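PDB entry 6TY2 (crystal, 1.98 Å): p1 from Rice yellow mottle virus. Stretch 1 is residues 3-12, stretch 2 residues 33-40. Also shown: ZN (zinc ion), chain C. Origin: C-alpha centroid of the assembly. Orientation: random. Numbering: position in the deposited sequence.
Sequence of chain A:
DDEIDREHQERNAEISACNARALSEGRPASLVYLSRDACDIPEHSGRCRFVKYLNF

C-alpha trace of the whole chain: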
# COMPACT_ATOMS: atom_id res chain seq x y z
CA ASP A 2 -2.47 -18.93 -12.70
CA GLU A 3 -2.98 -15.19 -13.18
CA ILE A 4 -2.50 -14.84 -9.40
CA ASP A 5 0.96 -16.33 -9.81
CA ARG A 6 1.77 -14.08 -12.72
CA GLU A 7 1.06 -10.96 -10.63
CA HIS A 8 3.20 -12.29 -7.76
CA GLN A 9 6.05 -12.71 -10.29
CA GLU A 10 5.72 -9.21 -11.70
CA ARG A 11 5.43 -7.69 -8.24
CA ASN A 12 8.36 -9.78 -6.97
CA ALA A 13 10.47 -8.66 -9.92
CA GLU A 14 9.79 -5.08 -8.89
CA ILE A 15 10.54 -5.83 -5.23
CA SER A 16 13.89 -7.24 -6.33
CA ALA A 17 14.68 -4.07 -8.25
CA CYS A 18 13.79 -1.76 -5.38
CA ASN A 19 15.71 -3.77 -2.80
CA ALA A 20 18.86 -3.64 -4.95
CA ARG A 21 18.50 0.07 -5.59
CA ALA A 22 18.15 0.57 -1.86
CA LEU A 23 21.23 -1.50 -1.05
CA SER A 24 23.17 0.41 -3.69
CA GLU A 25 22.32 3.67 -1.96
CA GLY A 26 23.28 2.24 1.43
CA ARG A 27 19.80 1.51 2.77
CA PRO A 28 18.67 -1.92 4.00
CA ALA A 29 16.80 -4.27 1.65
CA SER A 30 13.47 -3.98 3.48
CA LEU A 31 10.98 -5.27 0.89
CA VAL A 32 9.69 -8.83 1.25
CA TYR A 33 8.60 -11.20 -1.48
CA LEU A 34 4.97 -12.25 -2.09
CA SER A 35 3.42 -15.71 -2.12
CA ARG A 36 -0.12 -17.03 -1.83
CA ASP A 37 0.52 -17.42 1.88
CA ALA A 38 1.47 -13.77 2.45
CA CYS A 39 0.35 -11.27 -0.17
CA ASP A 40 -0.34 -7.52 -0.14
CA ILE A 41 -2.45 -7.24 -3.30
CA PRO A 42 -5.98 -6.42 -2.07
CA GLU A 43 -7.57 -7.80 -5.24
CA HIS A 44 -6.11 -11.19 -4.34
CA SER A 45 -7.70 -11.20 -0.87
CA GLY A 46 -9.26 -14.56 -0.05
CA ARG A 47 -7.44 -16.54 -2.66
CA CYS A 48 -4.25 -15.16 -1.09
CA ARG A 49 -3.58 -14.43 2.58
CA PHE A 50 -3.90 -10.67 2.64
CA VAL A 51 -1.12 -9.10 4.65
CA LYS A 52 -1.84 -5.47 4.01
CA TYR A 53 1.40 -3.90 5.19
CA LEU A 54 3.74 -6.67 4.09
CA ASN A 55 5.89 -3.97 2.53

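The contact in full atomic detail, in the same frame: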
# COMPACT_ATOMS: atom_id res chain seq x y z
N GLU A 3 -3.19 -16.63 -13.05
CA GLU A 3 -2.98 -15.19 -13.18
C GLU A 3 -2.52 -14.59 -11.85
O GLU A 3 -1.73 -13.65 -11.84
CB GLU A 3 -4.25 -14.51 -13.68
CG GLU A 3 -4.11 -13.01 -13.85
CD GLU A 3 -2.97 -12.60 -14.80
OE1 GLU A 3 -2.67 -13.34 -15.76
OE2 GLU A 3 -2.39 -11.51 -14.56
N ILE A 4 -3.02 -15.13 -10.74
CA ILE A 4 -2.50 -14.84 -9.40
C ILE A 4 -0.99 -14.96 -9.32
O ILE A 4 -0.30 -14.08 -8.82
CB ILE A 4 -3.10 -15.79 -8.34
CG1 ILE A 4 -4.61 -15.58 -8.22
CG2 ILE A 4 -2.43 -15.61 -6.99
CD1 ILE A 4 -5.01 -14.60 -7.15
N ASP A 5 -0.47 -16.07 -9.85
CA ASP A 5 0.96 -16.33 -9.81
C ASP A 5 1.72 -15.34 -10.66
O ASP A 5 2.81 -14.89 -10.29
CB ASP A 5 1.24 -17.75 -10.30
CG ASP A 5 0.51 -18.78 -9.49
OD1 ASP A 5 0.99 -19.10 -8.38
OD2 ASP A 5 -0.54 -19.28 -9.97
N ARG A 6 1.15 -15.01 -11.81
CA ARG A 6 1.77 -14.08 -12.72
C ARG A 6 1.98 -12.74 -12.01
O ARG A 6 3.06 -12.16 -12.08
CB ARG A 6 0.92 -13.91 -13.97
CG ARG A 6 1.67 -13.37 -15.17
CD ARG A 6 0.70 -12.96 -16.27
NE ARG A 6 -0.30 -14.00 -16.53
CZ ARG A 6 -0.35 -14.73 -17.64
NH1 ARG A 6 0.54 -14.55 -18.61
NH2 ARG A 6 -1.30 -15.65 -17.78
N GLU A 7 0.96 -12.26 -11.30
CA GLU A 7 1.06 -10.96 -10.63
C GLU A 7 2.04 -10.99 -9.45
O GLU A 7 2.66 -9.98 -9.13
CB GLU A 7 -0.32 -10.49 -10.17
CG GLU A 7 -1.17 -9.96 -11.32
CD GLU A 7 -2.59 -9.61 -10.90
OE1 GLU A 7 -3.18 -8.66 -11.48
OE2 GLU A 7 -3.14 -10.28 -10.00
N HIS A 8 2.18 -12.14 -8.80
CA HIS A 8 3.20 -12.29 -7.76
C HIS A 8 4.60 -12.17 -8.38
O HIS A 8 5.48 -11.54 -7.81
CB HIS A 8 3.07 -13.62 -7.04
CG HIS A 8 1.87 -13.72 -6.16
ND1 HIS A 8 1.43 -14.92 -5.65
CD2 HIS A 8 1.02 -12.77 -5.68
CE1 HIS A 8 0.35 -14.71 -4.91
NE2 HIS A 8 0.09 -13.42 -4.91
N GLN A 9 4.78 -12.78 -9.56
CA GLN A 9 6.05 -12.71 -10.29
C GLN A 9 6.41 -11.28 -10.67
O GLN A 9 7.54 -10.84 -10.44
CB GLN A 9 6.01 -13.57 -11.56
CG GLN A 9 6.29 -15.05 -11.32
CD GLN A 9 6.43 -15.87 -12.62
OE1 GLN A 9 5.77 -15.59 -13.62
NE2 GLN A 9 7.31 -16.87 -12.59
N GLU A 10 5.46 -10.57 -11.27
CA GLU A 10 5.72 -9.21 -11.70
C GLU A 10 5.98 -8.31 -10.49
O GLU A 10 6.88 -7.47 -10.52
CB GLU A 10 4.57 -8.64 -12.54
CG GLU A 10 3.77 -9.62 -13.40
CD GLU A 10 4.55 -10.28 -14.53
OE1 GLU A 10 5.15 -9.56 -15.37
OE2 GLU A 10 4.55 -11.54 -14.59
N ARG A 11 5.20 -8.48 -9.44
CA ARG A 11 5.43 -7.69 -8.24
C ARG A 11 6.77 -8.06 -7.58
O ARG A 11 7.50 -7.18 -7.12
CB ARG A 11 4.29 -7.86 -7.24
CG ARG A 11 4.44 -6.95 -6.04
CD ARG A 11 3.12 -6.31 -5.69
NE ARG A 11 3.15 -5.71 -4.36
CZ ARG A 11 3.53 -4.46 -4.12
NH1 ARG A 11 3.92 -3.68 -5.13
NH2 ARG A 11 3.51 -3.98 -2.88
N ASN A 12 7.11 -9.34 -7.56
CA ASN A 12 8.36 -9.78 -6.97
C ASN A 12 9.55 -9.28 -7.77
O ASN A 12 10.55 -8.89 -7.20
CB ASN A 12 8.41 -11.30 -6.85
CG ASN A 12 7.64 -11.80 -5.64
OD1 ASN A 12 7.26 -11.00 -4.78
ND2 ASN A 12 7.39 -13.10 -5.58
N TYR A 33 9.20 -10.61 -0.30
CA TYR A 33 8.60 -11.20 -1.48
C TYR A 33 7.19 -11.77 -1.21
O TYR A 33 6.88 -12.22 -0.11
CB TYR A 33 9.51 -12.29 -2.03
CG TYR A 33 10.80 -11.79 -2.67
CD1 TYR A 33 10.76 -10.95 -3.78
CD2 TYR A 33 12.03 -12.22 -2.21
CE1 TYR A 33 11.94 -10.53 -4.39
CE2 TYR A 33 13.22 -11.81 -2.82
CZ TYR A 33 13.16 -10.96 -3.91
OH TYR A 33 14.33 -10.55 -4.51
N LEU A 34 6.34 -11.75 -2.22
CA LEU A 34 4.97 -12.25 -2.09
C LEU A 34 4.83 -13.74 -2.41
O LEU A 34 5.52 -14.28 -3.28
CB LEU A 34 4.03 -11.46 -3.00
CG LEU A 34 3.58 -10.04 -2.69
CD1 LEU A 34 4.75 -9.08 -2.55
CD2 LEU A 34 2.68 -9.58 -3.81
N SER A 35 3.90 -14.39 -1.72
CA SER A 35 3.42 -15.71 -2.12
C SER A 35 1.94 -15.76 -1.80
O SER A 35 1.41 -14.83 -1.21
CB SER A 35 4.16 -16.83 -1.38
OG SER A 35 3.87 -16.78 -0.00
N ARG A 36 1.28 -16.85 -2.17
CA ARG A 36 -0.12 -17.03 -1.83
C ARG A 36 -0.34 -16.99 -0.33
O ARG A 36 -1.41 -16.63 0.14
CB ARG A 36 -0.66 -18.34 -2.40
CG ARG A 36 -0.72 -18.38 -3.92
CD ARG A 36 -1.32 -19.69 -4.43
NE ARG A 36 -1.19 -19.81 -5.89
CZ ARG A 36 -1.73 -20.78 -6.61
NH1 ARG A 36 -2.46 -21.72 -6.02
NH2 ARG A 36 -1.56 -20.80 -7.93
N ASP A 37 0.68 -17.35 0.43
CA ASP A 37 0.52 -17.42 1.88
C ASP A 37 0.89 -16.13 2.63
O ASP A 37 0.76 -16.07 3.85
CB ASP A 37 1.32 -18.60 2.41
CG ASP A 37 0.90 -19.92 1.75
OD1 ASP A 37 -0.32 -20.24 1.74
OD2 ASP A 37 1.80 -20.60 1.23
N ALA A 38 1.32 -15.11 1.90
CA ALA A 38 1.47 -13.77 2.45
C ALA A 38 1.58 -12.80 1.29
O ALA A 38 2.62 -12.71 0.65
CB ALA A 38 2.69 -13.67 3.38
N CYS A 39 0.50 -12.08 1.04
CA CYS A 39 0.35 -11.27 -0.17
C CYS A 39 -0.28 -9.90 0.14
O CYS A 39 -1.18 -9.81 0.96
CB CYS A 39 -0.50 -12.05 -1.16
SG CYS A 39 -1.10 -11.18 -2.57
N ASP A 40 0.20 -8.83 -0.49
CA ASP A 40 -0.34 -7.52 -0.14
C ASP A 40 -1.12 -6.89 -1.29
O ASP A 40 -1.30 -5.68 -1.34
CB ASP A 40 0.78 -6.57 0.33
CG ASP A 40 1.87 -6.34 -0.71
OD1 ASP A 40 1.77 -6.91 -1.81
OD2 ASP A 40 2.83 -5.59 -0.43
ZN ZN C . -1.68 -12.85 -4.04

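How does a helix pack against a stretch that has no regular secondary structure? Residues 3-12 form a continuous helix, and residues 33-40 run past one side of it in an irregular path that includes a type I turn from Ser35 to Ala38. The backbones come closest at the Asn12 end of the first stretch, where the CA atoms of Asn12 and Tyr33 lie 5.7 Å apart and those of His8 and Leu34 5.9 Å; by Asp5 and Arg36 the CA separation has grown to 8.1 Å. The helical residues that make contact, Ile4, Asp5, His8, Arg11 and Asn12, follow the spacing of three and four that gathers side chains on one face of a helix. Glu3, Arg6 and Glu10 are out of reach, and Gln9 points away.

What does His8 do at the center? Its CA-to-CB bond points toward the second stretch, and with chi1 at -70° (m) and chi2 at 166° the imidazole brings His8 NE2 to 2.0 Å from the zinc ion. Cys39, also pointing toward its partner stretch, uses a t rotamer (168°) to place SG 2.3 Å from the same ion. Two ligands from elsewhere in the structure complete the site. The 3.5 Å between His8 NE2 and Cys39 SG therefore reflects two atoms sharing a metal. Other ring atoms also meet the second stretch: His8 CE1 lies 3.6 Å from Arg36 N, and His8 CD2 is 4.1 Å from Leu34 CD2.

How is the second stretch held near Asn12? The Asn12 side chain starts out sideways, but chi1 of -80° (m) and chi2 of -12° carry its amide to the backbone of Leu34, where it bonds twice: Leu34 N donates to Asn12 OD1 at 2.8 Å, and Asn12 ND2 donates to Leu34 O at 3.2 Å. Both bonds are nearly straight, so one carboxamide satisfies both the NH and the carbonyl of a residue in a segment with no regular helix or strand. Tyr33 sits alongside with its ring edge toward the helix, its CE1 3.5 Å from Asn12 O.

Why do Arg11 and Arg36, the arginines that bridge the stretches, adopt different shapes? Arg11 points toward the second stretch and reaches along it with chi1 and chi3 at t, while chi2 at 136° lies between wells and chi4 is 89°. The resulting bend presents the guanidinium edge to Asp40 in a two-pronged salt bridge: Arg11 NE donates to Asp40 OD1 at 3.1 Å and Arg11 NH2 to Asp40 OD2 at 3.0 Å. On the way, Arg11 CD packs 3.8 Å from Leu34 CD2. Arg36 starts sideways with chi1 at m and then runs extended, chi2 to chi4 all near 180°, to reach Asp5. Its strongest link in this salt bridge is Arg36 NH2 to Asp5 OD2 at 2.7 Å; the bonds from Arg36 NH2 and NE to Asp5 OD1, at 3.1 and 3.4 Å, are weak.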